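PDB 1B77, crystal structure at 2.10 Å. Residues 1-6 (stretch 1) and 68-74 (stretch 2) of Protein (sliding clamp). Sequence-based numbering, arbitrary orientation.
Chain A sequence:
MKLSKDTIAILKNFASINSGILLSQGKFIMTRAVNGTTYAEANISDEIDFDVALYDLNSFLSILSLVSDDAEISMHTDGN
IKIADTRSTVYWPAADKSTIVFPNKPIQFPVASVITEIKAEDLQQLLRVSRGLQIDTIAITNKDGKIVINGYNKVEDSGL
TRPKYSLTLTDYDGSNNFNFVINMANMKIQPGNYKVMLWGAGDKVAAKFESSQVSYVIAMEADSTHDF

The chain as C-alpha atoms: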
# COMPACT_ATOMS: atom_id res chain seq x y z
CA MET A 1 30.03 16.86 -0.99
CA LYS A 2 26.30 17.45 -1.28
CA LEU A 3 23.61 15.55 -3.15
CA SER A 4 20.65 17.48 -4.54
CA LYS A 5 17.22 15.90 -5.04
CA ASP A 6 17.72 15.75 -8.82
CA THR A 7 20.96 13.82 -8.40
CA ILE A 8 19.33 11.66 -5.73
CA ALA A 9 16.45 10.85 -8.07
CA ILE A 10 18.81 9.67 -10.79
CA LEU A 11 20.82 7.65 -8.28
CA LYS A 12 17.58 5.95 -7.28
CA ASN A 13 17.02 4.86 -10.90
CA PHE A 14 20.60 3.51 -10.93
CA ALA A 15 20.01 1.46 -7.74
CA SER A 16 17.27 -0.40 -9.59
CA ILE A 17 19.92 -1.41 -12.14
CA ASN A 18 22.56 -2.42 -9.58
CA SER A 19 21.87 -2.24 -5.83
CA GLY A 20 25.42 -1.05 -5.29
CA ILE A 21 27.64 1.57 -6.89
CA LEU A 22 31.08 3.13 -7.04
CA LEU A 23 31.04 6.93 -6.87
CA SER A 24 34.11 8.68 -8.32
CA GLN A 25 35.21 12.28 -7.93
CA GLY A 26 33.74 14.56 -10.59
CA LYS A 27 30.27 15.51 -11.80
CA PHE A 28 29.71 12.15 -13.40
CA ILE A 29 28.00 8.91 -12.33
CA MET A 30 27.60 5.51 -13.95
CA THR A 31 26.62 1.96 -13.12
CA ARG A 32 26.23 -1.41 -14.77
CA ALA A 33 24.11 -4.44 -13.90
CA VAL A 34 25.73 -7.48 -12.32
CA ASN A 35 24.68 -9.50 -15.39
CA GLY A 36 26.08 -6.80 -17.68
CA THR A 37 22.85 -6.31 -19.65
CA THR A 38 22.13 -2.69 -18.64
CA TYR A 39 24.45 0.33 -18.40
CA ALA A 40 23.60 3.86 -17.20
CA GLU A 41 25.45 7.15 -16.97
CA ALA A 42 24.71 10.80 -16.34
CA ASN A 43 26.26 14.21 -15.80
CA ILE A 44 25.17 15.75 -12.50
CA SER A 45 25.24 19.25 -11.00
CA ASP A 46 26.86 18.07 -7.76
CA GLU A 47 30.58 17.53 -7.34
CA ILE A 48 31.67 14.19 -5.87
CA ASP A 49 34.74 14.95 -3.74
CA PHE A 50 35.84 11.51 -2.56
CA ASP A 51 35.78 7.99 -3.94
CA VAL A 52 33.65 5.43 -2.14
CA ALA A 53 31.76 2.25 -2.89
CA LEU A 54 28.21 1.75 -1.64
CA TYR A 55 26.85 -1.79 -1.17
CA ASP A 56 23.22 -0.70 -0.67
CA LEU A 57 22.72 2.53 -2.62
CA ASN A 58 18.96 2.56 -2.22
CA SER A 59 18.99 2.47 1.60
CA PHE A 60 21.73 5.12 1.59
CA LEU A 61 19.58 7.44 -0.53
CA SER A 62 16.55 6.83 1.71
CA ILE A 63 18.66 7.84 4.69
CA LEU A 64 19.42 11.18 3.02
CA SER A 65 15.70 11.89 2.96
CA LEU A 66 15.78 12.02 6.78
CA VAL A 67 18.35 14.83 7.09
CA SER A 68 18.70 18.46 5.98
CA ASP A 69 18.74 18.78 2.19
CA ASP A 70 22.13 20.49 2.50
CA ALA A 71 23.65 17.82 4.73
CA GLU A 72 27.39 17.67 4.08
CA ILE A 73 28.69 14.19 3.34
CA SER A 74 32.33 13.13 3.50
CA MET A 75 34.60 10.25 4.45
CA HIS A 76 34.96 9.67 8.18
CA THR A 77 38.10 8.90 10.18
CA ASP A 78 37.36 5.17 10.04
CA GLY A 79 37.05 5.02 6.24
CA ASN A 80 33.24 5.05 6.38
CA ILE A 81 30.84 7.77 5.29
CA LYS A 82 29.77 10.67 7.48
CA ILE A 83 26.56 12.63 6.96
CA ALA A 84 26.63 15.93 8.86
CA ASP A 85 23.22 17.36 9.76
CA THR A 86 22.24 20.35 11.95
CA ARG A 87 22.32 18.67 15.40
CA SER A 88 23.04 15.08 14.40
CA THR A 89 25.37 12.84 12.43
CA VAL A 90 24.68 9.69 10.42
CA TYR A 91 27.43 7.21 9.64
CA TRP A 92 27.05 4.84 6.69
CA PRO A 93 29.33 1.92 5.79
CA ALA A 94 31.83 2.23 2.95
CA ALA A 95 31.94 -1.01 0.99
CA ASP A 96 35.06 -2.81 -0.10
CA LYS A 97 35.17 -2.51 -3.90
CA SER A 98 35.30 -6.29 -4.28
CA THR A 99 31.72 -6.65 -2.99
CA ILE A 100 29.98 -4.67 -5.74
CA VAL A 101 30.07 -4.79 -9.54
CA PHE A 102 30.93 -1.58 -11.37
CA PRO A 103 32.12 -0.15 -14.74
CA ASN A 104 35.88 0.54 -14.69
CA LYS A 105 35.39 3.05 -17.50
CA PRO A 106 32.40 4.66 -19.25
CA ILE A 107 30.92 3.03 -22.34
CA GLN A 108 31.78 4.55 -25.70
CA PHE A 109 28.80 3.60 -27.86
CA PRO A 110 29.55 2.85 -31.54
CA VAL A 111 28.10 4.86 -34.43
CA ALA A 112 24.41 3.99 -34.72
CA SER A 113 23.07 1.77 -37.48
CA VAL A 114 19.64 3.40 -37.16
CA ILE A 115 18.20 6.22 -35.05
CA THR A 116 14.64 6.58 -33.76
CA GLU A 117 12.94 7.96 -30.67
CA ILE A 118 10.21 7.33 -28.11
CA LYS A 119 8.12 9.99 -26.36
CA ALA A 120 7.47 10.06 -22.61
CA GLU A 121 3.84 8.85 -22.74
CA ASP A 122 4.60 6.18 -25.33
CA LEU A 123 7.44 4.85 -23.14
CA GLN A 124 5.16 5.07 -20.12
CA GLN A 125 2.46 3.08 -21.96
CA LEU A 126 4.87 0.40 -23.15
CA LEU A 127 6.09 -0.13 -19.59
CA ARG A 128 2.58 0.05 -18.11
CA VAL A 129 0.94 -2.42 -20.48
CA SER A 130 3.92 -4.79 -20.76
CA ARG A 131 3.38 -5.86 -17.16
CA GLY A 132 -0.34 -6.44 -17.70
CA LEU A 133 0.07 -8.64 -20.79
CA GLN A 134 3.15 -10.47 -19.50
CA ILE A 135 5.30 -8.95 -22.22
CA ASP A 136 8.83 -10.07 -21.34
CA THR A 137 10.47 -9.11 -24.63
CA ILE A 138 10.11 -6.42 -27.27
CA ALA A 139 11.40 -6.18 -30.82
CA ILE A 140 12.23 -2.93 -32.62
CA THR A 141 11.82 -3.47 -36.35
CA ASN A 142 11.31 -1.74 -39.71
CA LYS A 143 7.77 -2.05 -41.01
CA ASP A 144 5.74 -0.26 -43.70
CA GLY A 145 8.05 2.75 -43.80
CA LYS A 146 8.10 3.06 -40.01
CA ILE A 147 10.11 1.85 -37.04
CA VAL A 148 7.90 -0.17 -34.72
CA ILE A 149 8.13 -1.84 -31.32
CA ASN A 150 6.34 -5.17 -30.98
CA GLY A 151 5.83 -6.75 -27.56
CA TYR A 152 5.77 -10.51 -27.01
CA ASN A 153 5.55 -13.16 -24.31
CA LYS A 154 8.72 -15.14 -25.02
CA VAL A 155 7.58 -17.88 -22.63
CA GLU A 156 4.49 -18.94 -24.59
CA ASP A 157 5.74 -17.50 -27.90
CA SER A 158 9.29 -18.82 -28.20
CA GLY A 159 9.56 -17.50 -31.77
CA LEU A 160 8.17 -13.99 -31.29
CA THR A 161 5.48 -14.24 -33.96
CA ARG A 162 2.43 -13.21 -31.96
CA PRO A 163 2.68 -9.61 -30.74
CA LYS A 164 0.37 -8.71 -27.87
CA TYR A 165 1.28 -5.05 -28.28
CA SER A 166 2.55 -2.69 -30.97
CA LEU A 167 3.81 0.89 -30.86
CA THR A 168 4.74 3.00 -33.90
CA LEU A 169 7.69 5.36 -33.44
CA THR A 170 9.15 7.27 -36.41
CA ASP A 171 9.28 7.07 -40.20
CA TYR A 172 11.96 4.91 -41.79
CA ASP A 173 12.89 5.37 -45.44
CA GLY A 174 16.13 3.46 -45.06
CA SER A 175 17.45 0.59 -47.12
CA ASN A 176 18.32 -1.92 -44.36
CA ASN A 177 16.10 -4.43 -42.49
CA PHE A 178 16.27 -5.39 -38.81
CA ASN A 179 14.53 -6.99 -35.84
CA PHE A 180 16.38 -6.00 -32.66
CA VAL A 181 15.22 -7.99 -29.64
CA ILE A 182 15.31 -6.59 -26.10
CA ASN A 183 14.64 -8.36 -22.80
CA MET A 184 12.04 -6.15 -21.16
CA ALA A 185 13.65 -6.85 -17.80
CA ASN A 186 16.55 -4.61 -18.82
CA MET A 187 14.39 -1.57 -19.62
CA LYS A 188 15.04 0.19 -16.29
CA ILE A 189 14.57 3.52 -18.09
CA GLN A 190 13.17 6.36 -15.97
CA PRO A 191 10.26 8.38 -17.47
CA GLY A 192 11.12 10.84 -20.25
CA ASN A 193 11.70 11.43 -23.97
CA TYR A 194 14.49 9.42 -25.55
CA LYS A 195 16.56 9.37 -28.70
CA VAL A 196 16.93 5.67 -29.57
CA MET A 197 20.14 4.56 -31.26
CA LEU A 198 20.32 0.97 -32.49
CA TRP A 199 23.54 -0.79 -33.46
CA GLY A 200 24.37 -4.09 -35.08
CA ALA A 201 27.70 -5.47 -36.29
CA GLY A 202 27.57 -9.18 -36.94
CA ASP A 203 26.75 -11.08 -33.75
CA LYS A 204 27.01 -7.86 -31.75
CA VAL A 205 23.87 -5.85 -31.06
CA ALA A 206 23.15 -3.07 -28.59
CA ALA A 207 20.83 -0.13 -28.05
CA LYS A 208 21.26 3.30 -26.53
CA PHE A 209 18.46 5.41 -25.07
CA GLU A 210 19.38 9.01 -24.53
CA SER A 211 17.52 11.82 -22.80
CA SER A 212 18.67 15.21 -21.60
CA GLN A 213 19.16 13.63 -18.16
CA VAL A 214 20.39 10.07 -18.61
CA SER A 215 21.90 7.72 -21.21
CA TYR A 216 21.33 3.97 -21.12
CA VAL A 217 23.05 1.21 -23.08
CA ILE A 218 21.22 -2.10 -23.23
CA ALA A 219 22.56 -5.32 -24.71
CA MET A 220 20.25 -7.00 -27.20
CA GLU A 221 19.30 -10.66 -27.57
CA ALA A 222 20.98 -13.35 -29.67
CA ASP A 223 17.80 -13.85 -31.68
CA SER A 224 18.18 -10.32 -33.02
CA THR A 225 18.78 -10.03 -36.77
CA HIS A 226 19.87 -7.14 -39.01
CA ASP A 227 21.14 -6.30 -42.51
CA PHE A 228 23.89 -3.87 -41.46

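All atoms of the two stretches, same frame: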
# COMPACT_ATOMS: atom_id res chain seq x y z
N MET A 1 30.90 16.68 0.21
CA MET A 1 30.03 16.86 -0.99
C MET A 1 28.56 16.92 -0.59
O MET A 1 28.20 16.56 0.53
CB MET A 1 30.22 15.69 -1.96
CG MET A 1 29.74 14.36 -1.40
SD MET A 1 29.63 13.09 -2.66
CE MET A 1 28.32 13.74 -3.63
N LYS A 2 27.73 17.37 -1.52
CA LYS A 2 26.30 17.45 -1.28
C LYS A 2 25.55 16.81 -2.43
O LYS A 2 25.98 16.87 -3.58
CB LYS A 2 25.87 18.91 -1.13
CG LYS A 2 26.43 19.61 0.10
CD LYS A 2 25.85 21.01 0.26
CE LYS A 2 26.35 21.70 1.53
NZ LYS A 2 27.81 22.01 1.50
N LEU A 3 24.42 16.17 -2.12
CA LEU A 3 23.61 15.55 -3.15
C LEU A 3 22.24 16.21 -3.21
O LEU A 3 21.50 16.19 -2.23
CB LEU A 3 23.44 14.05 -2.86
CG LEU A 3 24.72 13.22 -2.97
CD1 LEU A 3 24.43 11.78 -2.59
CD2 LEU A 3 25.26 13.30 -4.40
N SER A 4 21.93 16.81 -4.35
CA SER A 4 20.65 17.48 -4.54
C SER A 4 19.59 16.42 -4.85
O SER A 4 19.93 15.27 -5.16
CB SER A 4 20.74 18.48 -5.70
OG SER A 4 21.08 17.82 -6.90
N LYS A 5 18.33 16.81 -4.78
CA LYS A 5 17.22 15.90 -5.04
C LYS A 5 17.21 15.37 -6.47
O LYS A 5 16.77 14.24 -6.72
CB LYS A 5 15.89 16.58 -4.71
CG LYS A 5 15.61 16.70 -3.21
CD LYS A 5 14.51 15.73 -2.77
CE LYS A 5 14.33 15.75 -1.25
NZ LYS A 5 13.19 14.89 -0.80
N ASP A 6 17.67 16.18 -7.42
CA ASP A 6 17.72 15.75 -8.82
C ASP A 6 18.74 14.62 -8.96
O ASP A 6 18.47 13.59 -9.60
CB ASP A 6 18.13 16.90 -9.73
CG ASP A 6 17.03 17.92 -9.89
OD1 ASP A 6 15.93 17.54 -10.36
OD2 ASP A 6 17.28 19.10 -9.56
N SER A 68 18.79 17.20 6.70
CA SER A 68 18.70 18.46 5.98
C SER A 68 19.17 18.29 4.54
O SER A 68 20.19 17.65 4.28
CB SER A 68 19.57 19.53 6.66
OG SER A 68 19.22 19.68 8.02
N ASP A 69 18.42 18.87 3.61
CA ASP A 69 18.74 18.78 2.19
C ASP A 69 20.17 19.22 1.86
O ASP A 69 20.72 18.85 0.83
CB ASP A 69 17.76 19.62 1.36
CG ASP A 69 16.31 19.24 1.62
OD1 ASP A 69 15.98 18.03 1.55
OD2 ASP A 69 15.49 20.15 1.89
N ASP A 70 20.78 20.02 2.74
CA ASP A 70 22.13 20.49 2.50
C ASP A 70 23.15 19.76 3.38
O ASP A 70 24.26 20.25 3.59
CB ASP A 70 22.22 22.00 2.73
CG ASP A 70 22.19 22.38 4.19
OD1 ASP A 70 21.23 21.98 4.89
OD2 ASP A 70 23.12 23.09 4.64
N ALA A 71 22.76 18.60 3.89
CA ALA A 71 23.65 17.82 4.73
C ALA A 71 24.96 17.58 3.99
O ALA A 71 24.97 17.16 2.83
CB ALA A 71 23.00 16.49 5.11
N GLU A 72 26.07 17.86 4.66
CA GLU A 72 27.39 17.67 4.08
C GLU A 72 27.82 16.23 4.29
O GLU A 72 27.75 15.71 5.41
CB GLU A 72 28.38 18.62 4.75
CG GLU A 72 29.78 18.63 4.17
CD GLU A 72 29.87 19.36 2.83
OE1 GLU A 72 29.40 20.52 2.74
OE2 GLU A 72 30.43 18.77 1.88
N ILE A 73 28.24 15.57 3.22
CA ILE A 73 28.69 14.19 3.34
C ILE A 73 30.15 14.05 2.93
O ILE A 73 30.57 14.59 1.91
CB ILE A 73 27.81 13.23 2.51
CG1 ILE A 73 28.49 11.87 2.42
CG2 ILE A 73 27.53 13.82 1.15
CD1 ILE A 73 27.72 10.85 1.61
N SER A 74 30.91 13.32 3.74
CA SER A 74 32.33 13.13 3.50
C SER A 74 32.79 11.80 4.08
O SER A 74 32.00 11.07 4.69
CB SER A 74 33.13 14.25 4.15
OG SER A 74 32.94 14.22 5.56
O HOH W 1 23.60 16.58 0.51
O HOH W 2 19.33 17.16 -1.29

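The chain begins by pairing with a segment more than sixty residues later, the two running roughly antiparallel, with end-to-end directions 149° apart. M1 does the most work. Its terminal amine, which no other residue can offer, donates to a backbone carbonyl, M1 N to I73 O at 2.7 Å, and forms a salt bridge from M1 N to E72 OE2, also 2.7 Å. The return bond, I73 N to M1 O at 2.9 Å, is nearly straight, although the place of M1 O is less certain in the model. M1 thus pairs with I73 through both its backbone ends. Its CA-to-CB bond points away from the partner, yet M1 CG lies 3.4 Å from I73 CG2, and these two apolar residues are the buried ones of the contact, flexible methionine against branched isoleucine.

K2 follows with a charge at the end of a long arm. Its CB leaves sideways; chi1 is m, chi2 and chi3 are t, and a final p turn brings K2 NZ to E72 OE1 at 2.5 Å, a salt bridge. E72, itself t then p, therefore spends one carboxylate oxygen on the terminal amine and the other on the lysine. Along the way K2 CE passes 3.3 Å from D70 O.

At L3 the two backbones no longer bond directly, and water fills the gap. Water 1 accepts from L3 N and donates to A71 O, both at 2.8 Å; water 2 donates to L3 O at 2.6 Å and to D69 O at 3.0 Å. The L3 side chain points sideways and makes no close contact with the other stretch, so the backbone makes this link through water. The partner here is a type I turn from S68 to A71, closed by A71 N to S68 O at 2.8 Å.

S4, at the N-cap position right before the helix, has its CA-to-CB bond pointing away and makes no contact. K5 reaches back, K5 CE lying 4.0 Å from D69 OD1, an exposed, loose approach; D6 is out of reach.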